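Local coordinates for uncharacterized protein (Leishmania infantum, PDB 4TYZ) that is of unknown function but carries a C-terminal GRAM domain, a member of the PH-like clan, and may bind or transfer sterols, at residues Thr40-Cys45 against Ser56-Glu61; Asp64-Lys69 against Glu79-Leu84; Ala31-Tyr36 against Phe46-Ala51. All blocks are in the same frame, centred on the assembly; numbering follows the deposited sequence. Where two conformers were deposited one is given.

Interaction 1: Thr40-Cys45 against Ser56-Glu61; sequences TPHWLC and SIEYDE
Glu-58 lays its aliphatic stem over the indole of Trp-43: CG stands 3.6 Å from the centroid of the six-membered ring, 14° off the ring normal, which meets the definition of a CH-pi contact. A bend at chi2 (-90°) then turns CD away toward His-42, and OE2 reaches His-42 CB at 3.3 Å.

Backbone pairing is antiparallel. Leu-44 and Ile-57 form the hydrogen-bonded pair, with Leu-44 N to Ile-57 O at 2.8 Å and Ile-57 N to Leu-44 O at 2.9 Å. Past the strand end, Tyr-59 N still reaches His-42 O (3.0 Å).

Side-chain acceptors secure the turn at 58-61: Glu-61 OE2 takes Glu-58 N at 2.9 Å, and Glu-58 OE1 takes Asp-60 N.

Apolar contact lies on the other face, where Leu-44 CB meets Ile-57 CG2 at 3.8 Å. The Tyr-59 ring lies against the 40-44 backbone, with Leu-44 N over one face and Thr-40 O at the edge, 3.2 Å from Tyr-59 CE2.

Strands 43-48 and 54-58 form an antiparallel beta hairpin, the last two strands of the GRAM-domain meander 31-39, 43-48, 54-58. Leu-44 and Tyr-59 face helix 96-107, touching Leu-103 and Trp-107 respectively, while strand 31-39 flanks strand 43-48 on its other side.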
ATOM      1  N   THR A  40      -2.267  -8.267  -3.219  1.00  8.88           N
ATOM      2  CA  THR A  40      -2.271  -9.556  -3.880  1.00  8.86           C
ATOM      3  C   THR A  40      -2.070 -10.621  -2.803  1.00  8.85           C
ATOM      4  O   THR A  40      -1.900 -10.286  -1.624  1.00 10.44           O
ATOM      5  CB  THR A  40      -1.175  -9.642  -4.988  1.00 10.68           C
ATOM      6  OG1 THR A  40       0.101  -9.937  -4.398  1.00 11.75           O
ATOM      7  CG2 THR A  40      -1.095  -8.338  -5.767  1.00 10.97           C
ATOM      8  N   PRO A  41      -2.129 -11.906  -3.175  1.00 11.26           N
ATOM      9  CA  PRO A  41      -1.981 -12.883  -2.091  1.00 13.54           C
ATOM     10  C   PRO A  41      -0.617 -12.838  -1.379  1.00 12.66           C
ATOM     11  O   PRO A  41      -0.560 -13.136  -0.185  1.00 15.14           O
ATOM     12  CB  PRO A  41      -2.178 -14.225  -2.810  1.00 15.51           C
ATOM     13  CG  PRO A  41      -3.059 -13.891  -3.987  1.00 17.48           C
ATOM     14  CD  PRO A  41      -2.586 -12.526  -4.434  1.00 12.68           C
ATOM     15  N   HIS A  42       0.446 -12.442  -2.075  1.00  9.77           N
ATOM     16  CA  HIS A  42       1.782 -12.455  -1.473  1.00  9.29           C
ATOM     17  C   HIS A  42       2.424 -11.079  -1.319  1.00  8.33           C
ATOM     18  O   HIS A  42       3.440 -10.961  -0.625  1.00 10.30           O
ATOM     19  CB  HIS A  42       2.726 -13.340  -2.293  1.00 10.45           C
ATOM     20  CG  HIS A  42       2.329 -14.778  -2.307  1.00 12.74           C
ATOM     21  ND1 HIS A  42       1.818 -15.396  -3.428  1.00 15.56           N
ATOM     22  CD2 HIS A  42       2.344 -15.713  -1.329  1.00 13.85           C
ATOM     23  CE1 HIS A  42       1.539 -16.657  -3.139  1.00 17.43           C
ATOM     24  NE2 HIS A  42       1.848 -16.874  -1.877  1.00 13.99           N
ATOM     25  N   TRP A  43       1.839 -10.058  -1.947  1.00  8.30           N
ATOM     26  CA  TRP A  43       2.492  -8.749  -2.046  1.00  8.38           C
ATOM     27  C   TRP A  43       1.607  -7.570  -1.730  1.00  8.46           C
ATOM     28  O   TRP A  43       0.413  -7.540  -2.030  1.00 10.55           O
ATOM     29  CB  TRP A  43       3.068  -8.534  -3.473  1.00  7.71           C
ATOM     30  CG  TRP A  43       4.110  -9.542  -3.819  1.00  7.56           C
ATOM     31  CD1 TRP A  43       3.897 -10.801  -4.308  1.00  7.80           C
ATOM     32  CD2 TRP A  43       5.528  -9.398  -3.677  1.00  7.62           C
ATOM     33  NE1 TRP A  43       5.101 -11.454  -4.481  1.00  8.62           N
ATOM     34  CE2 TRP A  43       6.116 -10.613  -4.101  1.00  9.96           C
ATOM     35  CE3 TRP A  43       6.360  -8.360  -3.237  1.00  9.25           C
ATOM     36  CZ2 TRP A  43       7.502 -10.817  -4.110  1.00  9.10           C
ATOM     37  CZ3 TRP A  43       7.738  -8.562  -3.236  1.00  9.89           C
ATOM     38  CH2 TRP A  43       8.294  -9.784  -3.668  1.00  8.80           C
ATOM     39  N   LEU A  44       2.249  -6.598  -1.108  1.00  7.87           N
ATOM     40  CA  LEU A  44       1.683  -5.282  -0.903  0.62  8.40           C
ATOM     41  C   LEU A  44       2.429  -4.337  -1.822  1.00  8.38           C
ATOM     42  O   LEU A  44       3.642  -4.195  -1.709  1.00  9.05           O
ATOM     43  CB  LEU A  44       1.833  -4.851   0.552  0.62  9.72           C
ATOM     44  CG  LEU A  44       1.314  -3.438   0.755  0.62 11.65           C
ATOM     45  CD1 LEU A  44      -0.150  -3.397   0.383  0.62 13.24           C
ATOM     46  CD2 LEU A  44       1.543  -2.984   2.192  0.62  9.29           C
ATOM     47  N   CYS A  45       1.712  -3.705  -2.749  1.00  8.68           N
ATOM     48  CA  CYS A  45       2.369  -2.870  -3.760  1.00  8.51           C
ATOM     49  C   CYS A  45       1.760  -1.487  -3.834  1.00  8.97           C
ATOM     50  O   CYS A  45       0.590  -1.295  -3.521  1.00 10.26           O
ATOM     51  CB  CYS A  45       2.273  -3.501  -5.152  1.00  8.59           C
ATOM     52  SG  CYS A  45       2.779  -5.227  -5.195  1.00 10.25           S
ATOM     53  N   SER A  56       7.136  -2.654  -3.921  1.00  9.07           N
ATOM     54  CA  SER A  56       6.428  -3.901  -3.644  1.00  8.66           C
ATOM     55  C   SER A  56       7.133  -4.582  -2.501  1.00 11.41           C
ATOM     56  O   SER A  56       8.366  -4.649  -2.478  1.00 13.65           O
ATOM     57  CB  SER A  56       6.370  -4.816  -4.869  1.00 11.14           C
ATOM     58  OG  SER A  56       7.675  -5.123  -5.333  1.00 14.40           O
ATOM     59  N   ILE A  57       6.352  -5.073  -1.548  1.00  8.63           N
ATOM     60  CA  ILE A  57       6.913  -5.739  -0.391  1.00  7.94           C
ATOM     61  C   ILE A  57       6.113  -7.004  -0.120  1.00  7.73           C
ATOM     62  O   ILE A  57       4.889  -7.014  -0.203  1.00  8.89           O
ATOM     63  CB  ILE A  57       6.932  -4.803   0.840  1.00 11.70           C
ATOM     64  CG1 ILE A  57       7.517  -5.534   2.047  1.00 13.87           C
ATOM     65  CG2 ILE A  57       5.565  -4.277   1.147  1.00 14.77           C
ATOM     66  CD1 ILE A  57       7.946  -4.610   3.135  1.00 23.46           C
ATOM     67  N   GLU A  58       6.820  -8.098   0.140  1.00  8.05           N
ATOM     68  CA  GLU A  58       6.144  -9.361   0.418  1.00  7.80           C
ATOM     69  C   GLU A  58       5.576  -9.323   1.834  1.00  8.51           C
ATOM     70  O   GLU A  58       6.180  -8.722   2.715  1.00 10.64           O
ATOM     71  CB  GLU A  58       7.131 -10.532   0.270  1.00  9.54           C
ATOM     72  CG  GLU A  58       6.716 -11.634  -0.700  1.00 11.77           C
ATOM     73  CD  GLU A  58       5.894 -12.749  -0.043  1.00 17.40           C
ATOM     74  OE1 GLU A  58       5.530 -12.620   1.147  1.00 15.02           O
ATOM     75  OE2 GLU A  58       5.612 -13.766  -0.724  1.00 13.33           O
ATOM     76  N   TYR A  59       4.422  -9.942   2.074  1.00  9.84           N
ATOM     77  CA  TYR A  59       3.913  -9.958   3.442  1.00  8.30           C
ATOM     78  C   TYR A  59       4.906 -10.584   4.421  1.00 10.57           C
ATOM     79  O   TYR A  59       4.921 -10.210   5.600  1.00 11.07           O
ATOM     80  CB  TYR A  59       2.566 -10.686   3.532  1.00 10.13           C
ATOM     81  CG  TYR A  59       1.514  -9.955   2.755  1.00 10.35           C
ATOM     82  CD1 TYR A  59       1.068  -8.706   3.163  1.00 11.28           C
ATOM     83  CD2 TYR A  59       0.999 -10.497   1.582  1.00 12.36           C
ATOM     84  CE1 TYR A  59       0.124  -8.013   2.405  1.00 13.89           C
ATOM     85  CE2 TYR A  59       0.056  -9.825   0.840  1.00 14.93           C
ATOM     86  CZ  TYR A  59      -0.373  -8.589   1.255  1.00 15.95           C
ATOM     87  OH  TYR A  59      -1.318  -7.926   0.504  1.00 23.96           O
ATOM     88  N   ASP A  60       5.763 -11.496   3.948  1.00 12.49           N
ATOM     89  CA  ASP A  60       6.715 -12.115   4.869  1.00 12.42           C
ATOM     90  C   ASP A  60       7.899 -11.188   5.176  1.00 12.72           C
ATOM     91  O   ASP A  60       8.789 -11.547   5.949  1.00 18.08           O
ATOM     92  CB  ASP A  60       7.179 -13.516   4.364  1.00 11.19           C
ATOM     93  CG  ASP A  60       8.054 -13.497   3.094  1.00 13.72           C
ATOM     94  OD1 ASP A  60       8.421 -12.431   2.569  1.00 14.93           O
ATOM     95  OD2 ASP A  60       8.413 -14.619   2.630  1.00 15.79           O
ATOM     96  N   GLU A  61       7.871  -9.982   4.609  1.00 10.41           N
ATOM     97  CA  GLU A  61       8.854  -8.939   4.889  1.00 11.39           C
ATOM     98  C   GLU A  61       8.293  -7.867   5.831  1.00 12.20           C
ATOM     99  O   GLU A  61       9.014  -6.963   6.248  1.00 13.67           O
ATOM    100  CB  GLU A  61       9.315  -8.278   3.583  1.00 11.51           C
ATOM    101  CG  GLU A  61      10.061  -9.236   2.660  1.00 12.80           C
ATOM    102  CD  GLU A  61      10.542  -8.578   1.370  1.00 15.45           C
ATOM    103  OE1 GLU A  61      11.756  -8.666   1.081  1.00 17.96           O
ATOM    104  OE2 GLU A  61       9.717  -8.003   0.623  1.00 15.07           O
TER

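Interaction 2: Asp64-Lys69 against Glu79-Leu84; sequences DIIKSK and EVKTHL
The carboxylate of Glu-79 and the hydroxyl of Ser-68 meet where the paired strands give way to a loop. In the Glu-79 conformer given, Ser-68 OG lies 2.9 Å from Glu-79 OE2, on the flank where OE2 adjoins the stem; its 3.2 Å approach to Glu-79 CG is the evidence for that side. Glu-79 CG stands anti to its own carbonyl carbon (chi1 -61°), which puts CG beside Ser-68 OG. The same hydroxyl has a weak hydrogen bond with Ala-77 O. The second flat group, the carboxylate of Asp-64, receives the N-H of its neighbour Ile-65 at OD1 from well above its plane (45° out). Asp-64 CB lies 4.2 Å from Lys-81 CD, but Asp-64 OD2 and Lys-81 NZ are 5.1 Å apart in the lysine conformer given, so the opposite charges are near without touching.

Four backbone bonds hold the strands together. Ile-66 and Glu-79 exchange two nearly straight ones, Ile-66 N to Glu-79 O at 2.8 Å and Glu-79 N to Ile-66 O at 2.9 Å. Asp-64 and Lys-81 exchange the other pair, in which Asp-64 N to Lys-81 O is the longer bond at 3.2 Å.

Between them Ile-65 and Val-80 form a non-hydrogen-bonded pair on the opposite face. Ile-65 packs on Met-104 and Trp-107 of helix 96-107, and Val-80 on Ile-88. This is an antiparallel beta hairpin with a mixed, partly exposed face carrying Asp-64, Ile-66, Glu-79 and Lys-81, and a buried face with Ile-65 and Val-80. Strands 62-67 and 78-82 stand at one end of the strand order, packed against the C-terminal helix, consistent with a PH-like fold.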
ATOM      1  N   ASP A  64       5.047  -5.221  11.011  1.00 11.13           N
ATOM      2  CA  ASP A  64       3.881  -4.655  11.693  1.00 10.67           C
ATOM      3  C   ASP A  64       3.152  -3.714  10.762  1.00 11.14           C
ATOM      4  O   ASP A  64       3.731  -3.171   9.833  1.00 11.34           O
ATOM      5  CB  ASP A  64       4.298  -3.929  12.985  1.00 11.99           C
ATOM      6  CG  ASP A  64       3.156  -3.769  13.972  1.00 18.12           C
ATOM      7  OD1 ASP A  64       2.068  -4.346  13.742  1.00 13.45           O
ATOM      8  OD2 ASP A  64       3.356  -3.080  15.004  1.00 16.87           O
ATOM      9  N   ILE A  65       1.858  -3.546  11.008  1.00 10.57           N
ATOM     10  CA  ILE A  65       1.015  -2.634  10.240  1.00 11.55           C
ATOM     11  C   ILE A  65       0.166  -1.885  11.252  1.00 14.06           C
ATOM     12  O   ILE A  65      -0.563  -2.506  12.031  1.00 16.69           O
ATOM     13  CB  ILE A  65       0.123  -3.372   9.226  1.00 12.91           C
ATOM     14  CG1 ILE A  65       0.978  -4.212   8.280  1.00 12.65           C
ATOM     15  CG2 ILE A  65      -0.746  -2.381   8.440  1.00 15.00           C
ATOM     16  CD1 ILE A  65       0.180  -4.989   7.237  1.00 15.86           C
ATOM     17  N   ILE A  66       0.277  -0.558  11.255  1.00 11.02           N
ATOM     18  CA  ILE A  66      -0.393   0.285  12.248  1.00 11.71           C
ATOM     19  C   ILE A  66      -1.414   1.202  11.587  1.00 12.58           C
ATOM     20  O   ILE A  66      -1.114   1.821  10.563  1.00 14.45           O
ATOM     21  CB  ILE A  66       0.625   1.143  13.007  1.00 13.37           C
ATOM     22  CG1 ILE A  66       1.592   0.237  13.780  1.00 23.27           C
ATOM     23  CG2 ILE A  66      -0.071   2.126  13.922  1.00 19.72           C
ATOM     24  CD1 ILE A  66       2.708   0.997  14.466  1.00 33.79           C
ATOM     25  N   LYS A  67      -2.618   1.265  12.151  1.00 12.42           N
ATOM     26  CA  LYS A  67      -3.640   2.189  11.679  1.00 14.81           C
ATOM     27  C   LYS A  67      -3.448   3.475  12.471  1.00 15.18           C
ATOM     28  O   LYS A  67      -3.943   3.602  13.591  1.00 15.52           O
ATOM     29  CB  LYS A  67      -5.049   1.607  11.864  1.00 17.39           C
ATOM     30  CG  LYS A  67      -6.100   2.262  10.983  1.00 24.80           C
ATOM     31  CD  LYS A  67      -7.516   2.028  11.473  1.00 30.92           C
ATOM     32  CE  LYS A  67      -8.005   0.607  11.228  1.00 26.91           C
ATOM     33  NZ  LYS A  67      -9.484   0.509  11.521  1.00 22.15           N
ATOM     34  N   SER A  68      -2.701   4.414  11.890  1.00 17.95           N
ATOM     35  CA  SER A  68      -2.178   5.571  12.617  1.00 18.09           C
ATOM     36  C   SER A  68      -3.238   6.373  13.357  1.00 21.81           C
ATOM     37  O   SER A  68      -4.304   6.673  12.819  1.00 20.71           O
ATOM     38  CB  SER A  68      -1.432   6.510  11.661  1.00 19.41           C
ATOM     39  OG  SER A  68      -0.526   5.797  10.836  1.00 22.23           O
ATOM     40  N   LYS A  69      -2.938   6.717  14.604  1.00 18.35           N
ATOM     41  CA  LYS A  69      -3.804   7.596  15.366  1.00 18.43           C
ATOM     42  C   LYS A  69      -3.876   8.973  14.733  1.00 21.90           C
ATOM     43  O   LYS A  69      -2.908   9.463  14.153  1.00 25.60           O
ATOM     44  CB  LYS A  69      -3.320   7.710  16.807  1.00 18.92           C
ATOM     45  CG  LYS A  69      -3.365   6.407  17.560  1.00 25.37           C
ATOM     46  CD  LYS A  69      -2.785   6.574  18.944  1.00 31.17           C
ATOM     47  CE  LYS A  69      -3.541   5.729  19.941  1.00 31.36           C
ATOM     48  NZ  LYS A  69      -4.964   6.174  20.078  1.00 30.61           N
ATOM     49  N   GLU A  79       0.700   2.844   8.593  1.00 10.97           N
ATOM     50  CA  GLU A  79       2.150   2.722   8.628  0.53 11.12           C
ATOM     51  C   GLU A  79       2.562   1.269   8.537  1.00 14.92           C
ATOM     52  O   GLU A  79       2.062   0.422   9.275  1.00 14.56           O
ATOM     53  CB  GLU A  79       2.718   3.332   9.904  0.53 13.96           C
ATOM     54  CG  GLU A  79       2.430   4.800  10.058  0.53 13.12           C
ATOM     55  CD  GLU A  79       2.899   5.333  11.393  0.53 24.45           C
ATOM     56  OE1 GLU A  79       4.044   5.019  11.788  0.53 23.92           O
ATOM     57  OE2 GLU A  79       2.119   6.054  12.052  0.53 27.00           O
ATOM     58  N   VAL A  80       3.479   0.985   7.617  1.00 10.33           N
ATOM     59  CA  VAL A  80       3.967  -0.377   7.425  1.00 10.16           C
ATOM     60  C   VAL A  80       5.423  -0.461   7.855  1.00 12.28           C
ATOM     61  O   VAL A  80       6.269   0.264   7.340  1.00 14.87           O
ATOM     62  CB  VAL A  80       3.828  -0.821   5.962  1.00 11.54           C
ATOM     63  CG1 VAL A  80       4.414  -2.223   5.774  1.00 12.53           C
ATOM     64  CG2 VAL A  80       2.371  -0.781   5.534  1.00 13.75           C
ATOM     65  N   LYS A  81       5.697  -1.323   8.828  1.00 11.40           N
ATOM     66  CA  LYS A  81       7.049  -1.502   9.333  0.51 13.04           C
ATOM     67  C   LYS A  81       7.624  -2.791   8.783  1.00 15.23           C
ATOM     68  O   LYS A  81       6.979  -3.835   8.848  1.00 13.16           O
ATOM     69  CB  LYS A  81       7.066  -1.532  10.863  0.51 16.64           C
ATOM     70  CG  LYS A  81       6.531  -0.270  11.522  0.51 16.45           C
ATOM     71  CD  LYS A  81       6.579  -0.389  13.042  0.51 26.64           C
ATOM     72  CE  LYS A  81       7.980  -0.746  13.521  0.51 33.48           C
ATOM     73  NZ  LYS A  81       8.041  -0.983  14.993  0.51 37.20           N
ATOM     74  N   THR A  82       8.838  -2.722   8.248  1.00 13.18           N
ATOM     75  CA  THR A  82       9.447  -3.924   7.688  1.00 14.39           C
ATOM     76  C   THR A  82      10.384  -4.613   8.677  1.00 15.07           C
ATOM     77  O   THR A  82      10.769  -4.037   9.694  1.00 17.04           O
ATOM     78  CB  THR A  82      10.230  -3.618   6.406  1.00 17.79           C
ATOM     79  OG1 THR A  82      11.458  -2.964   6.733  1.00 18.76           O
ATOM     80  CG2 THR A  82       9.421  -2.712   5.495  1.00 17.03           C
ATOM     81  N   HIS A  83      10.751  -5.853   8.373  1.00 16.84           N
ATOM     82  CA  HIS A  83      11.665  -6.594   9.225  1.00 19.35           C
ATOM     83  C   HIS A  83      13.071  -6.017   9.165  1.00 21.36           C
ATOM     84  O   HIS A  83      13.896  -6.286  10.039  1.00 27.61           O
ATOM     85  CB  HIS A  83      11.684  -8.076   8.844  1.00 20.66           C
ATOM     86  CG  HIS A  83      10.500  -8.832   9.356  1.00 23.79           C
ATOM     87  ND1 HIS A  83      10.233  -8.969  10.703  1.00 23.81           N
ATOM     88  CD2 HIS A  83       9.507  -9.483   8.707  1.00 21.69           C
ATOM     89  CE1 HIS A  83       9.125  -9.670  10.858  1.00 22.82           C
ATOM     90  NE2 HIS A  83       8.663  -9.994   9.664  1.00 22.94           N
ATOM     91  N   LEU A  84      13.336  -5.211   8.144  1.00 24.83           N
ATOM     92  CA  LEU A  84      14.622  -4.530   8.022  1.00 27.10           C
ATOM     93  C   LEU A  84      14.557  -3.154   8.668  1.00 27.53           C
ATOM     94  O   LEU A  84      15.420  -2.308   8.436  1.00 31.83           O
ATOM     95  CB  LEU A  84      15.033  -4.413   6.553  1.00 33.85           C
ATOM     96  CG  LEU A  84      15.379  -5.732   5.857  1.00 35.18           C
ATOM     97  CD1 LEU A  84      15.739  -5.502   4.397  1.00 35.97           C
ATOM     98  CD2 LEU A  84      16.510  -6.437   6.582  1.00 36.03           C
TER

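Interaction 3: Ala31-Tyr36 against Phe46-Ala51; sequences ALKQGY and FQSTLA
Phe-46 brings its ring tip up against the backbone of 33-36, in the antiparallel hairpin of strands 31-39 and 43-48. These lie toward the end of the strand order away from 62-67 and 78-82, consistent with a PH-like fold. With CG anti to its own backbone N (chi1 176°), the Phe-46 ring runs on toward strand 31-39. Phe-46 CZ comes 3.2 Å from Lys-33 O, which lies at the ring edge, and 3.5 Å from Gly-35 CA. Gly-35 has no side chain, and the space a CB would need is already taken by Gln-47 O and Phe-46 CZ; Gly-35 CA is 3.2 Å from Gln-47 O. Next to it Tyr-36 and Gln-47 exchange two backbone bonds, from Tyr-36 N to Gln-47 O and from Gln-47 N to Tyr-36 O. Thr-49 places OG1 over one face of the Tyr-36 ring, 3.6 Å from CZ, the two side chains crossing at about a right angle. Tyr-36 also touches Ile-2 and Val-5 of helix 2-9. This is the tight part.

Elsewhere the contact opens. The N-to-C directions of the short strand segments are 128° apart, so the antiparallel pair is strongly twisted or bent and the start of 31-36 diverges. Here the long stem of Lys-33 makes slight contacts, CD passing Ala-51 CB at 4.1 Å, and Leu-50 is exposed. Lys-33 CB also lies beside Ser-48 OG, whose hydrogen bond goes to Ala-53 O.

One carbonyl bridges the two regimes. Gln-34 O accepts Thr-49 N at 2.9 Å, and it also accepts a water at 2.7 Å; that water in turn accepts Leu-50 N at 2.8 Å.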
ATOM      1  N   ALA A  31       7.876  14.625   0.692  1.00 17.07           N
ATOM      2  CA  ALA A  31       7.361  14.243  -0.622  1.00 19.49           C
ATOM      3  C   ALA A  31       6.088  13.411  -0.509  1.00 16.34           C
ATOM      4  O   ALA A  31       6.038  12.451   0.259  1.00 19.01           O
ATOM      5  CB  ALA A  31       8.420  13.468  -1.395  1.00 18.36           C
ATOM      6  N   LEU A  32       5.070  13.782  -1.282  1.00 16.27           N
ATOM      7  CA  LEU A  32       3.833  13.011  -1.347  1.00 14.42           C
ATOM      8  C   LEU A  32       3.560  12.595  -2.789  1.00 14.30           C
ATOM      9  O   LEU A  32       3.635  13.424  -3.713  1.00 18.99           O
ATOM     10  CB  LEU A  32       2.644  13.826  -0.791  1.00 15.90           C
ATOM     11  CG  LEU A  32       1.263  13.149  -0.843  1.00 20.02           C
ATOM     12  CD1 LEU A  32       0.398  13.576   0.334  1.00 23.03           C
ATOM     13  CD2 LEU A  32       0.511  13.414  -2.157  1.00 17.13           C
ATOM     14  N   LYS A  33       3.224  11.318  -2.970  1.00 13.58           N
ATOM     15  CA  LYS A  33       2.855  10.786  -4.278  1.00 15.77           C
ATOM     16  C   LYS A  33       1.498  10.105  -4.235  1.00 13.07           C
ATOM     17  O   LYS A  33       1.357   9.039  -3.619  1.00 13.41           O
ATOM     18  CB  LYS A  33       3.893   9.770  -4.768  1.00 17.14           C
ATOM     19  CG  LYS A  33       5.327  10.242  -4.730  1.00 29.54           C
ATOM     20  CD  LYS A  33       5.681  10.999  -5.982  1.00 33.26           C
ATOM     21  CE  LYS A  33       7.168  11.303  -6.033  1.00 30.49           C
ATOM     22  NZ  LYS A  33       7.424  12.416  -6.980  1.00 36.39           N
ATOM     23  N   GLN A  34       0.508  10.701  -4.895  1.00 13.75           N
ATOM     24  CA  GLN A  34      -0.797  10.067  -5.021  1.00 13.27           C
ATOM     25  C   GLN A  34      -0.701   8.827  -5.900  1.00 12.90           C
ATOM     26  O   GLN A  34      -0.002   8.842  -6.909  1.00 14.48           O
ATOM     27  CB  GLN A  34      -1.808  11.052  -5.606  1.00 13.96           C
ATOM     28  CG  GLN A  34      -3.224  10.537  -5.601  1.00 17.59           C
ATOM     29  CD  GLN A  34      -3.837  10.528  -4.214  1.00 17.95           C
ATOM     30  OE1 GLN A  34      -3.513  11.368  -3.365  1.00 19.48           O
ATOM     31  NE2 GLN A  34      -4.739   9.588  -3.984  1.00 18.30           N
ATOM     32  N   GLY A  35      -1.381   7.753  -5.516  1.00 12.39           N
ATOM     33  CA  GLY A  35      -1.315   6.542  -6.318  1.00 12.10           C
ATOM     34  C   GLY A  35      -2.275   5.474  -5.858  1.00 11.71           C
ATOM     35  O   GLY A  35      -3.348   5.771  -5.320  1.00 12.71           O
ATOM     36  N   TYR A  36      -1.877   4.230  -6.087  1.00 11.28           N
ATOM     37  CA  TYR A  36      -2.729   3.084  -5.823  1.00 12.12           C
ATOM     38  C   TYR A  36      -1.997   2.072  -4.986  1.00 12.12           C
ATOM     39  O   TYR A  36      -0.868   1.697  -5.304  1.00 11.93           O
ATOM     40  CB  TYR A  36      -3.161   2.411  -7.121  1.00 12.39           C
ATOM     41  CG  TYR A  36      -3.618   3.358  -8.202  1.00 16.36           C
ATOM     42  CD1 TYR A  36      -4.841   4.004  -8.112  1.00 16.80           C
ATOM     43  CD2 TYR A  36      -2.824   3.596  -9.320  1.00 15.94           C
ATOM     44  CE1 TYR A  36      -5.262   4.867  -9.117  1.00 17.28           C
ATOM     45  CE2 TYR A  36      -3.234   4.453 -10.324  1.00 23.20           C
ATOM     46  CZ  TYR A  36      -4.451   5.082 -10.218  1.00 21.34           C
ATOM     47  OH  TYR A  36      -4.850   5.939 -11.225  1.00 26.87           O
ATOM     48  N   PHE A  46       2.563  -0.538  -4.286  1.00  9.07           N
ATOM     49  CA  PHE A  46       2.074   0.815  -4.527  1.00  9.50           C
ATOM     50  C   PHE A  46       2.656   1.333  -5.823  1.00  9.84           C
ATOM     51  O   PHE A  46       3.846   1.163  -6.065  1.00 10.58           O
ATOM     52  CB  PHE A  46       2.452   1.755  -3.373  1.00  9.59           C
ATOM     53  CG  PHE A  46       2.049   3.182  -3.611  1.00 10.09           C
ATOM     54  CD1 PHE A  46       0.812   3.641  -3.187  1.00 12.76           C
ATOM     55  CD2 PHE A  46       2.896   4.056  -4.281  1.00 10.47           C
ATOM     56  CE1 PHE A  46       0.425   4.961  -3.422  1.00 11.70           C
ATOM     57  CE2 PHE A  46       2.522   5.370  -4.530  1.00 11.02           C
ATOM     58  CZ  PHE A  46       1.290   5.832  -4.089  1.00 11.40           C
ATOM     59  N   GLN A  47       1.819   1.960  -6.649  1.00 10.27           N
ATOM     60  CA  GLN A  47       2.290   2.682  -7.833  1.00 10.79           C
ATOM     61  C   GLN A  47       1.751   4.104  -7.832  1.00 12.18           C
ATOM     62  O   GLN A  47       0.549   4.312  -7.680  1.00 13.52           O
ATOM     63  CB  GLN A  47       1.863   1.961  -9.120  1.00 11.81           C
ATOM     64  CG  GLN A  47       2.167   2.739 -10.417  1.00 14.01           C
ATOM     65  CD  GLN A  47       3.648   2.973 -10.621  1.00 13.62           C
ATOM     66  OE1 GLN A  47       4.439   2.028 -10.652  1.00 14.23           O
ATOM     67  NE2 GLN A  47       4.036   4.236 -10.770  1.00 12.90           N
ATOM     68  N   SER A  48       2.638   5.080  -8.024  1.00 11.72           N
ATOM     69  CA  SER A  48       2.235   6.474  -8.176  1.00 12.36           C
ATOM     70  C   SER A  48       1.435   6.664  -9.463  1.00 14.64           C
ATOM     71  O   SER A  48       1.767   6.097 -10.506  1.00 14.41           O
ATOM     72  CB  SER A  48       3.462   7.388  -8.197  1.00 16.19           C
ATOM     73  OG  SER A  48       4.220   7.262  -7.015  1.00 18.03           O
ATOM     74  N   THR A  49       0.380   7.457  -9.371  1.00 13.29           N
ATOM     75  CA  THR A  49      -0.480   7.731 -10.512  1.00 16.18           C
ATOM     76  C   THR A  49       0.251   8.483 -11.605  1.00 22.73           C
ATOM     77  O   THR A  49       0.126   8.164 -12.792  1.00 22.19           O
ATOM     78  CB  THR A  49      -1.701   8.556 -10.086  1.00 17.41           C
ATOM     79  OG1 THR A  49      -2.448   7.825  -9.115  1.00 19.09           O
ATOM     80  CG2 THR A  49      -2.593   8.862 -11.294  1.00 23.44           C
ATOM     81  N   LEU A  50       1.016   9.489 -11.204  1.00 17.52           N
ATOM     82  CA  LEU A  50       1.609  10.387 -12.192  1.00 21.88           C
ATOM     83  C   LEU A  50       3.124  10.489 -12.080  1.00 26.12           C
ATOM     84  O   LEU A  50       3.733  11.453 -12.560  1.00 29.28           O
ATOM     85  CB  LEU A  50       0.990  11.780 -12.074  1.00 25.68           C
ATOM     86  CG  LEU A  50      -0.515  11.885 -12.318  1.00 28.14           C
ATOM     87  CD1 LEU A  50      -0.971  13.325 -12.096  1.00 28.35           C
ATOM     88  CD2 LEU A  50      -0.878  11.407 -13.720  1.00 30.05           C
ATOM     89  N   ALA A  51       3.733   9.493 -11.455  1.00 20.50           N
ATOM     90  CA  ALA A  51       5.182   9.461 -11.312  1.00 20.15           C
ATOM     91  C   ALA A  51       5.677   8.023 -11.354  1.00 20.63           C
ATOM     92  O   ALA A  51       4.887   7.081 -11.273  1.00 19.86           O
ATOM     93  CB  ALA A  51       5.605  10.133 -10.014  1.00 21.21           C
TER
HETATM   94  O   HOH W   1       1.283  10.483  -8.628  1.00 20.02           O

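From the N terminus, strand 31-39 comes first, and interaction 3 closes a loop of nine residues when 46-51 returns beside 31-36. Inside that loop lies 40-45, whose partner 56-61 comes after 46-51, so interactions 3 and 1 cross along the chain; they share strand 43-48 as the middle of a three-strand meander and sit on opposite sides of the chain's centre. Interaction 2 follows in series, closing the nine residues between 64-69 and 79-84. The turn 59-61 leads straight from strand 54-58 into strand 62-67. Glu-61 O lies 3.0 Å from His-83 N, a probable hydrogen bond, and Ile-57 CD1 packs on Thr-82 CG2, so the two ends of the sheet meet there.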